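Local coordinates for invasion protein InvA (Salmonella enterica, PDB 2X49), which is an inner-membrane component of the type III secretion export apparatus, involved in invasion of the intestinal epithelium, the part described here being its C-terminal domain, at residues R170-V174 / Q175-E179; S178-L181 / Q182-S186; E199-A202 / L203-R207. All coordinates share one frame; numbering follows the deposited sequence.

All three contacts are local, between side chains and backbone a few residues apart, and they lie in neighbouring helical parts of the C-terminal domain of InvA. Contacts 1 and 2 share helix 174-185: the first is its capped N-terminal end, partly buried, and the second is its more buried later turns, with centres about 11 Å apart. Contact 3 is the C-terminal end of the next helix, 194-204, again partly buried. It touches contact 1 through Ala172 on Ala205 and His171 on Pro206. Hydroxyl capping and a weak ion pair mark contact 1, regular backbone bonding and leucine packing contact 2; contact 3 has carbonyls shared by two amides, one bond of each pair weak, and a proline lacking an N-H.

Contact 1 (R170-V174 / Q175-E179)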
ATOM      1  N   ARG A 170      -2.777  24.502 -17.427  1.00 15.31           N
ATOM      2  CA  ARG A 170      -1.871  25.411 -18.126  1.00 15.73           C
ATOM      3  C   ARG A 170      -0.436  24.966 -17.970  1.00 16.12           C
ATOM      4  O   ARG A 170       0.444  25.396 -18.708  1.00 16.77           O
ATOM      5  CB  ARG A 170      -1.996  26.829 -17.606  1.00 15.54           C
ATOM      6  CG  ARG A 170      -3.074  27.593 -18.267  1.00 17.72           C
ATOM      7  CD  ARG A 170      -3.066  29.049 -17.798  1.00 21.77           C
ATOM      8  NE  ARG A 170      -2.107  29.888 -18.474  1.00 23.17           N
ATOM      9  CZ  ARG A 170      -1.099  30.545 -17.916  1.00 25.02           C
ATOM     10  NH1 ARG A 170      -0.844  30.466 -16.623  1.00 27.01           N
ATOM     11  NH2 ARG A 170      -0.345  31.311 -18.696  1.00 24.14           N
ATOM     12  N   HIS A 171      -0.213  24.136 -16.968  1.00 16.23           N
ATOM     13  CA  HIS A 171       1.138  23.723 -16.516  1.00 16.75           C
ATOM     14  C   HIS A 171       1.445  22.225 -16.550  1.00 17.40           C
ATOM     15  O   HIS A 171       2.590  21.802 -16.434  1.00 18.61           O
ATOM     16  CB  HIS A 171       1.474  24.311 -15.128  1.00 15.48           C
ATOM     17  CG  HIS A 171       1.487  25.793 -15.132  1.00 16.90           C
ATOM     18  ND1 HIS A 171       2.521  26.509 -15.693  1.00 13.99           N
ATOM     19  CD2 HIS A 171       0.576  26.711 -14.713  1.00 17.97           C
ATOM     20  CE1 HIS A 171       2.245  27.802 -15.623  1.00 15.76           C
ATOM     21  NE2 HIS A 171       1.088  27.955 -15.009  1.00 17.19           N
ATOM     22  N   ALA A 172       0.392  21.451 -16.666  1.00 19.06           N
ATOM     23  CA  ALA A 172       0.464  19.979 -16.746  1.00 19.34           C
ATOM     24  C   ALA A 172      -0.624  19.460 -17.658  1.00 20.07           C
ATOM     25  O   ALA A 172      -1.757  19.928 -17.601  1.00 21.32           O
ATOM     26  CB  ALA A 172       0.326  19.347 -15.332  1.00 18.48           C
ATOM     27  N   THR A 173      -0.274  18.513 -18.522  1.00 18.87           N
ATOM     28  CA  THR A 173      -1.259  17.852 -19.373  1.00 18.62           C
ATOM     29  C   THR A 173      -1.994  16.777 -18.615  1.00 18.07           C
ATOM     30  O   THR A 173      -1.538  16.329 -17.557  1.00 18.06           O
ATOM     31  CB  THR A 173      -0.638  17.154 -20.578  1.00 18.18           C
ATOM     32  OG1 THR A 173       0.283  16.174 -20.101  1.00 18.80           O
ATOM     33  CG2 THR A 173       0.132  18.184 -21.496  1.00 18.36           C
ATOM     34  N   VAL A 174      -3.107  16.350 -19.203  1.00 18.39           N
ATOM     35  CA  VAL A 174      -3.936  15.276 -18.617  1.00 18.69           C
ATOM     36  C   VAL A 174      -3.082  14.020 -18.384  1.00 18.03           C
ATOM     37  O   VAL A 174      -3.154  13.345 -17.357  1.00 16.82           O
ATOM     38  CB  VAL A 174      -5.169  14.926 -19.479  1.00 19.45           C
ATOM     39  CG1 VAL A 174      -5.841  13.702 -18.917  1.00 18.14           C
ATOM     40  CG2 VAL A 174      -6.155  16.101 -19.546  1.00 20.65           C
ATOM     41  N   GLN A 175      -2.221  13.763 -19.342  1.00 16.89           N
ATOM     42  CA  GLN A 175      -1.308  12.617 -19.251  1.00 16.71           C
ATOM     43  C   GLN A 175      -0.383  12.707 -18.051  1.00 15.28           C
ATOM     44  O   GLN A 175      -0.128  11.726 -17.330  1.00 13.90           O
ATOM     45  CB  GLN A 175      -0.466  12.486 -20.523  1.00 17.03           C
ATOM     46  CG  GLN A 175       0.508  11.335 -20.461  1.00 23.10           C
ATOM     47  CD  GLN A 175      -0.185   9.973 -20.361  1.00 28.57           C
ATOM     48  OE1 GLN A 175      -0.265   9.415 -19.140  1.00 33.99           O
ATOM     49  NE2 GLN A 175      -0.621   9.420 -21.371  1.00 33.03           N
ATOM     50  N   ARG A 176       0.123  13.902 -17.832  1.00 15.28           N
ATOM     51  CA  ARG A 176       1.047  14.158 -16.718  1.00 15.22           C
ATOM     52  C   ARG A 176       0.331  14.033 -15.381  1.00 15.22           C
ATOM     53  O   ARG A 176       0.824  13.410 -14.461  1.00 14.85           O
ATOM     54  CB  ARG A 176       1.716  15.548 -16.872  1.00 14.85           C
ATOM     55  CG  ARG A 176       2.534  15.975 -15.740  1.00 16.02           C
ATOM     56  CD  ARG A 176       3.584  15.034 -15.309  1.00 17.88           C
ATOM     57  NE  ARG A 176       4.412  14.523 -16.377  1.00 22.15           N
ATOM     58  CZ  ARG A 176       5.567  15.041 -16.757  1.00 27.03           C
ATOM     59  NH1 ARG A 176       6.048  16.116 -16.158  1.00 30.93           N
ATOM     60  NH2 ARG A 176       6.236  14.469 -17.736  1.00 26.00           N
ATOM     61  N   ILE A 177      -0.883  14.556 -15.344  1.00 15.30           N
ATOM     62  CA  ILE A 177      -1.694  14.449 -14.121  1.00 14.84           C
ATOM     63  C   ILE A 177      -1.951  12.950 -13.814  1.00 14.72           C
ATOM     64  O   ILE A 177      -1.843  12.495 -12.658  1.00 14.12           O
ATOM     65  CB  ILE A 177      -2.976  15.233 -14.204  1.00 14.54           C
ATOM     66  CG1 ILE A 177      -2.656  16.751 -14.293  1.00 15.07           C
ATOM     67  CG2 ILE A 177      -3.836  14.883 -12.947  1.00 14.84           C
ATOM     68  CD1 ILE A 177      -3.890  17.583 -14.761  1.00 17.28           C
ATOM     69  N   SER A 178      -2.234  12.190 -14.851  1.00 14.58           N
ATOM     70  CA  SER A 178      -2.630  10.763 -14.723  1.00 14.92           C
ATOM     71  C   SER A 178      -1.438  10.014 -14.151  1.00 14.50           C
ATOM     72  O   SER A 178      -1.541   9.198 -13.213  1.00 15.11           O
ATOM     73  CB  SER A 178      -3.071  10.142 -16.035  1.00 15.68           C
ATOM     74  OG  SER A 178      -3.608   8.823 -15.858  1.00 17.57           O
ATOM     75  N   GLU A 179      -0.264  10.375 -14.662  1.00 15.38           N
ATOM     76  CA  GLU A 179       0.984   9.801 -14.165  1.00 16.83           C
ATOM     77  C   GLU A 179       1.247  10.050 -12.694  1.00 16.38           C
ATOM     78  O   GLU A 179       1.620   9.154 -11.920  1.00 16.77           O
ATOM     79  CB  GLU A 179       2.201  10.218 -15.007  1.00 17.71           C
ATOM     80  CG  GLU A 179       2.174   9.592 -16.331  1.00 23.43           C
ATOM     81  CD  GLU A 179       3.131  10.219 -17.324  1.00 31.14           C
ATOM     82  OE1 GLU A 179       3.878  11.152 -16.946  1.00 36.16           O
ATOM     83  OE2 GLU A 179       3.120   9.781 -18.505  1.00 36.06           O
TER
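Thr173 is the N-cap of helix 174-185, and its hydroxyl OG1 accepts a hydrogen bond from Arg176 N at 3.2 Å. With chi1 at 60°, OG1 sits between the backbone N and the carbonyl carbon of Thr173, where it meets the Arg176 amide of the first turn. The carbonyl O of the same residue takes Ile177 N at 2.9 Å, nearly in line with the C=O, so one residue receives two N-H groups of the opening turn.

Arg176 can be followed outward. Its CB rests on the threonine, 3.4 Å from Thr173 O, and CG meets Ala172 CB at 4.1 Å. Bends at chi2 and chi3 then carry the chain away from the loop: NE makes a weak salt bridge to Glu179 OE1 (3.5 Å), while NH1 bonds to the carbonyl O of Lys209. On the buried side, Ile177 CG1 packs against Ala172 CB at 4.1 Å, and Ile177 also touches Val168 and Leu169 of helix 162-169.

Capping thus gives the Arg176 amide a partner that no preceding helical turn supplies, and the NH1 bond ties the helix start to the loop before helix 211-221, while the weak NE pair stays within the helix.

Contact 2 (S178-L181 / Q182-S186); sequences SEVL and QRLLS
Residues 178-186 form the later turns of helix 174-185, where the CG methylene of Gln182 lies against Ser178 O and Leu184 packs beside Val180 in the i to i+4 pattern of an alpha helix. Neighbouring helices of this helical part of the InvA C-terminal domain flank it.

Four successive backbone hydrogen bonds carry the helix across the contact. Gln182 N donates to Ser178 O at 2.9 Å, and Leu184 N to Val180 O at 3.0 Å. The intervening bond, Arg183 N to Glu179 O, and the last, Leu185 N to Leu181 O, keep the same spacing.

Apolar contact across the segments is modest. Val180 CG1 and Leu184 CD1 approach to 4.2 Å, the two side chains lying alongside one another and pointing the same way; Val180 touches Leu214 and Leu184 touches Arg219, both on helix 211-221. Leu181 points elsewhere, meeting Thr150 and Met153 of helix 147-158 and Met194 and Ile197 of helix 194-204, which makes it a joint between three helices.

The longer polar side chains use their aliphatic parts. Arg183 places CG beside its backbone N (chi1 -70°), which lays that methylene 3.3 Å from Glu179 O before the extended chain runs on. Its NE remains 5.7 Å from Glu179 OE1, too far for a salt bridge, although the opposite charges would probably attract weakly. The Gln182 amide NE2 bonds to the carbonyl O of Phe145, while Ser178 OG bonds to Thr150 OG1; both polar ends thus tie the helix to the region around helix 147-158.

Ser186 OG donates to Arg183 O at 3.1 Å, approaching from above the carbonyl plane.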
ATOM      1  N   SER A 178      -2.234  12.190 -14.851  1.00 14.58           N
ATOM      2  CA  SER A 178      -2.630  10.763 -14.723  1.00 14.92           C
ATOM      3  C   SER A 178      -1.438  10.014 -14.151  1.00 14.50           C
ATOM      4  O   SER A 178      -1.541   9.198 -13.213  1.00 15.11           O
ATOM      5  CB  SER A 178      -3.071  10.142 -16.035  1.00 15.68           C
ATOM      6  OG  SER A 178      -3.608   8.823 -15.858  1.00 17.57           O
ATOM      7  N   GLU A 179      -0.264  10.375 -14.662  1.00 15.38           N
ATOM      8  CA  GLU A 179       0.984   9.801 -14.165  1.00 16.83           C
ATOM      9  C   GLU A 179       1.247  10.050 -12.694  1.00 16.38           C
ATOM     10  O   GLU A 179       1.620   9.154 -11.920  1.00 16.77           O
ATOM     11  CB  GLU A 179       2.201  10.218 -15.007  1.00 17.71           C
ATOM     12  CG  GLU A 179       2.174   9.592 -16.331  1.00 23.43           C
ATOM     13  CD  GLU A 179       3.131  10.219 -17.324  1.00 31.14           C
ATOM     14  OE1 GLU A 179       3.878  11.152 -16.946  1.00 36.16           O
ATOM     15  OE2 GLU A 179       3.120   9.781 -18.505  1.00 36.06           O
ATOM     16  N   VAL A 180       1.021  11.288 -12.283  1.00 15.95           N
ATOM     17  CA  VAL A 180       1.108  11.688 -10.856  1.00 15.83           C
ATOM     18  C   VAL A 180       0.171  10.827  -9.974  1.00 15.73           C
ATOM     19  O   VAL A 180       0.540  10.207  -8.967  1.00 16.30           O
ATOM     20  CB  VAL A 180       0.840  13.160 -10.644  1.00 17.45           C
ATOM     21  CG1 VAL A 180       0.709  13.481  -9.173  1.00 17.25           C
ATOM     22  CG2 VAL A 180       1.975  13.956 -11.281  1.00 15.95           C
ATOM     23  N   LEU A 181      -1.041  10.718 -10.417  1.00 14.14           N
ATOM     24  CA  LEU A 181      -2.075   9.982  -9.649  1.00 14.84           C
ATOM     25  C   LEU A 181      -1.721   8.498  -9.515  1.00 14.50           C
ATOM     26  O   LEU A 181      -1.876   7.899  -8.438  1.00 14.24           O
ATOM     27  CB  LEU A 181      -3.462  10.182 -10.293  1.00 13.83           C
ATOM     28  CG  LEU A 181      -4.085  11.605 -10.316  1.00 15.16           C
ATOM     29  CD1 LEU A 181      -5.575  11.650 -10.778  1.00 17.15           C
ATOM     30  CD2 LEU A 181      -4.002  12.254  -8.945  1.00 20.17           C
ATOM     31  N   GLN A 182      -1.298   7.874 -10.636  1.00 13.77           N
ATOM     32  CA  GLN A 182      -0.889   6.464 -10.624  1.00 14.11           C
ATOM     33  C   GLN A 182       0.259   6.218  -9.663  1.00 15.09           C
ATOM     34  O   GLN A 182       0.300   5.210  -8.956  1.00 13.51           O
ATOM     35  CB  GLN A 182      -0.492   5.949 -12.033  1.00 17.03           C
ATOM     36  CG  GLN A 182      -1.569   5.734 -12.987  1.00 20.52           C
ATOM     37  CD  GLN A 182      -1.002   5.341 -14.338  1.00 25.01           C
ATOM     38  OE1 GLN A 182       0.058   5.841 -14.739  1.00 30.01           O
ATOM     39  NE2 GLN A 182      -1.690   4.452 -15.059  1.00 26.25           N
ATOM     40  N   ARG A 183       1.196   7.164  -9.668  1.00 15.81           N
ATOM     41  CA  ARG A 183       2.382   7.031  -8.826  1.00 16.43           C
ATOM     42  C   ARG A 183       2.057   7.177  -7.357  1.00 17.24           C
ATOM     43  O   ARG A 183       2.648   6.526  -6.506  1.00 17.50           O
ATOM     44  CB  ARG A 183       3.534   7.902  -9.326  1.00 16.15           C
ATOM     45  CG  ARG A 183       4.129   7.386 -10.649  1.00 17.63           C
ATOM     46  CD  ARG A 183       5.117   8.372 -11.311  1.00 20.51           C
ATOM     47  NE  ARG A 183       5.623   7.842 -12.605  1.00 21.70           N
ATOM     48  CZ  ARG A 183       6.535   6.887 -12.695  1.00 25.50           C
ATOM     49  NH1 ARG A 183       7.090   6.408 -11.607  1.00 29.48           N
ATOM     50  NH2 ARG A 183       6.922   6.422 -13.874  1.00 27.99           N
ATOM     51  N   LEU A 184       1.049   7.978  -7.051  1.00 16.41           N
ATOM     52  CA  LEU A 184       0.552   8.126  -5.650  1.00 15.95           C
ATOM     53  C   LEU A 184      -0.133   6.813  -5.218  1.00 15.74           C
ATOM     54  O   LEU A 184       0.256   6.187  -4.244  1.00 15.34           O
ATOM     55  CB  LEU A 184      -0.393   9.311  -5.499  1.00 16.05           C
ATOM     56  CG  LEU A 184       0.266  10.661  -5.695  1.00 15.17           C
ATOM     57  CD1 LEU A 184      -0.848  11.715  -5.726  1.00 19.07           C
ATOM     58  CD2 LEU A 184       1.317  10.881  -4.590  1.00 17.53           C
ATOM     59  N   LEU A 185      -1.050   6.346  -6.049  1.00 14.00           N
ATOM     60  CA  LEU A 185      -1.862   5.164  -5.722  1.00 13.47           C
ATOM     61  C   LEU A 185      -1.007   3.950  -5.604  1.00 14.28           C
ATOM     62  O   LEU A 185      -1.265   3.096  -4.771  1.00 14.42           O
ATOM     63  CB  LEU A 185      -2.959   4.953  -6.772  1.00 12.73           C
ATOM     64  CG  LEU A 185      -4.086   5.974  -6.802  1.00 16.08           C
ATOM     65  CD1 LEU A 185      -4.835   6.039  -8.154  1.00 17.34           C
ATOM     66  CD2 LEU A 185      -5.070   5.664  -5.690  1.00 17.29           C
ATOM     67  N   SER A 186       0.058   3.871  -6.423  1.00 13.65           N
ATOM     68  CA  SER A 186       0.875   2.641  -6.491  1.00 15.56           C
ATOM     69  C   SER A 186       1.656   2.482  -5.204  1.00 15.47           C
ATOM     70  O   SER A 186       2.192   1.395  -4.937  1.00 17.97           O
ATOM     71  CB  SER A 186       1.848   2.599  -7.708  1.00 16.50           C
ATOM     72  OG  SER A 186       2.858   3.570  -7.552  1.00 22.62           O
TER

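Contact 3 (E199-A202 / L203-R207)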
ATOM      1  N   GLU A 199      -4.415  21.583  -6.006  1.00 15.28           N
ATOM      2  CA  GLU A 199      -3.800  22.821  -5.471  1.00 15.72           C
ATOM      3  C   GLU A 199      -2.265  22.655  -5.452  1.00 17.08           C
ATOM      4  O   GLU A 199      -1.498  23.577  -5.759  1.00 16.28           O
ATOM      5  CB  GLU A 199      -4.316  23.181  -4.076  1.00 15.51           C
ATOM      6  CG  GLU A 199      -5.699  23.714  -4.103  1.00 17.34           C
ATOM      7  CD  GLU A 199      -6.289  23.922  -2.703  1.00 20.38           C
ATOM      8  OE1 GLU A 199      -5.669  23.413  -1.724  1.00 24.89           O
ATOM      9  OE2 GLU A 199      -7.358  24.575  -2.592  1.00 22.79           O
ATOM     10  N   ALA A 200      -1.824  21.458  -5.124  1.00 16.76           N
ATOM     11  CA  ALA A 200      -0.373  21.190  -5.059  1.00 15.99           C
ATOM     12  C   ALA A 200       0.257  21.128  -6.435  1.00 16.77           C
ATOM     13  O   ALA A 200       1.365  21.620  -6.655  1.00 17.88           O
ATOM     14  CB  ALA A 200      -0.064  19.888  -4.238  1.00 16.47           C
ATOM     15  N   LEU A 201      -0.511  20.679  -7.397  1.00 16.53           N
ATOM     16  CA  LEU A 201      -0.026  20.674  -8.790  1.00 16.52           C
ATOM     17  C   LEU A 201       0.067  22.099  -9.304  1.00 16.62           C
ATOM     18  O   LEU A 201       1.009  22.438 -10.040  1.00 16.32           O
ATOM     19  CB  LEU A 201      -0.896  19.842  -9.699  1.00 16.91           C
ATOM     20  CG  LEU A 201      -0.698  18.345  -9.565  1.00 16.86           C
ATOM     21  CD1 LEU A 201      -1.881  17.569 -10.185  1.00 20.87           C
ATOM     22  CD2 LEU A 201       0.572  17.978 -10.227  1.00 16.28           C
ATOM     23  N   ALA A 202      -0.883  22.953  -8.909  1.00 16.44           N
ATOM     24  CA  ALA A 202      -0.908  24.348  -9.410  1.00 16.78           C
ATOM     25  C   ALA A 202       0.319  25.071  -8.907  1.00 18.20           C
ATOM     26  O   ALA A 202       0.841  25.999  -9.576  1.00 19.14           O
ATOM     27  CB  ALA A 202      -2.169  25.101  -8.983  1.00 16.05           C
ATOM     28  N   LEU A 203       0.785  24.637  -7.749  1.00 18.15           N
ATOM     29  CA  LEU A 203       1.974  25.229  -7.078  1.00 18.72           C
ATOM     30  C   LEU A 203       3.275  24.718  -7.685  1.00 17.42           C
ATOM     31  O   LEU A 203       4.225  25.505  -7.960  1.00 18.63           O
ATOM     32  CB  LEU A 203       1.937  24.995  -5.559  1.00 19.81           C
ATOM     33  CG  LEU A 203       3.048  25.600  -4.701  1.00 21.08           C
ATOM     34  CD1 LEU A 203       3.016  27.132  -4.817  1.00 24.12           C
ATOM     35  CD2 LEU A 203       2.965  25.152  -3.231  1.00 24.62           C
ATOM     36  N   TRP A 204       3.328  23.423  -7.934  1.00 17.00           N
ATOM     37  CA  TRP A 204       4.584  22.747  -8.262  1.00 16.09           C
ATOM     38  C   TRP A 204       4.813  22.473  -9.727  1.00 16.36           C
ATOM     39  O   TRP A 204       5.941  22.516 -10.223  1.00 15.84           O
ATOM     40  CB  TRP A 204       4.712  21.450  -7.444  1.00 16.02           C
ATOM     41  CG  TRP A 204       5.056  21.721  -6.004  1.00 16.69           C
ATOM     42  CD1 TRP A 204       4.200  21.597  -4.932  1.00 19.02           C
ATOM     43  CD2 TRP A 204       6.308  22.118  -5.461  1.00 19.35           C
ATOM     44  NE1 TRP A 204       4.841  21.899  -3.779  1.00 20.70           N
ATOM     45  CE2 TRP A 204       6.141  22.212  -4.063  1.00 20.98           C
ATOM     46  CE3 TRP A 204       7.560  22.380  -6.009  1.00 20.31           C
ATOM     47  CZ2 TRP A 204       7.167  22.578  -3.219  1.00 21.74           C
ATOM     48  CZ3 TRP A 204       8.584  22.738  -5.145  1.00 22.76           C
ATOM     49  CH2 TRP A 204       8.373  22.841  -3.780  1.00 22.04           C
ATOM     50  N   ALA A 205       3.735  22.208 -10.430  1.00 15.49           N
ATOM     51  CA  ALA A 205       3.851  21.834 -11.855  1.00 15.24           C
ATOM     52  C   ALA A 205       4.500  22.931 -12.716  1.00 15.41           C
ATOM     53  O   ALA A 205       5.167  22.602 -13.680  1.00 16.73           O
ATOM     54  CB  ALA A 205       2.480  21.393 -12.449  1.00 15.13           C
ATOM     55  N   PRO A 206       4.268  24.207 -12.399  1.00 14.78           N
ATOM     56  CA  PRO A 206       4.937  25.212 -13.239  1.00 14.61           C
ATOM     57  C   PRO A 206       6.423  25.107 -13.249  1.00 15.25           C
ATOM     58  O   PRO A 206       7.083  25.483 -14.221  1.00 16.06           O
ATOM     59  CB  PRO A 206       4.569  26.521 -12.552  1.00 13.73           C
ATOM     60  CG  PRO A 206       3.205  26.226 -11.969  1.00 15.90           C
ATOM     61  CD  PRO A 206       3.386  24.853 -11.414  1.00 15.15           C
ATOM     62  N   ARG A 207       6.941  24.702 -12.114  1.00 16.77           N
ATOM     63  CA  ARG A 207       8.392  24.683 -11.875  1.00 18.10           C
ATOM     64  C   ARG A 207       9.124  23.353 -11.997  1.00 18.52           C
ATOM     65  O   ARG A 207      10.341  23.319 -12.166  1.00 20.03           O
ATOM     66  CB  ARG A 207       8.696  25.250 -10.492  1.00 18.98           C
ATOM     67  CG  ARG A 207       8.419  26.712 -10.397  1.00 19.50           C
ATOM     68  CD  ARG A 207       9.153  27.322  -9.243  1.00 19.13           C
ATOM     69  NE  ARG A 207       8.621  28.633  -8.919  1.00 18.58           N
ATOM     70  CZ  ARG A 207       9.252  29.529  -8.195  1.00 16.65           C
ATOM     71  NH1 ARG A 207      10.487  29.296  -7.774  1.00 18.54           N
ATOM     72  NH2 ARG A 207       8.676  30.669  -7.917  1.00 18.94           N
TER
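Ala205 packs its CB against Leu201 O at only 3.0 Å, the tight point of the turn where helix 194-204 runs out. Ala205 N donates to Leu201 O at 2.8 Å. A weak bond from Trp204 N reaches that oxygen too. Ala200 O is shared in the same way: Trp204 N reaches it at 3.0 Å, and Leu203 N adds a weak second bond. On this buried side Leu201 touches Val168 of helix 162-169 and Leu214 of helix 211-221, while Ala200 meets Ile218 and Ala221 of the latter.

The loose, solvent-facing side belongs to Leu203, which is exposed. Its CG is anti to the backbone N (chi1 -177°) and lies 4.1 Å above one face of the Trp204 ring, offset toward its rim. Trp204 lies between the two sides and is partly exposed; its CD1 brings the ring edge to 3.3 Å from Ala200 O, near the ring plane, and on helix 211-221 the indole touches Leu214 and stacks with the His217 ring.

Pro206 follows with CD 3.3 Å from Ala202 O. Because its ring nitrogen carries no hydrogen, it cannot donate to Ala202 O as the next residue of a regular helix would. The shared carbonyls and this missing donor together imply that the regular i to i+4 bonding gives way here, as the chain turns toward helix 211-221.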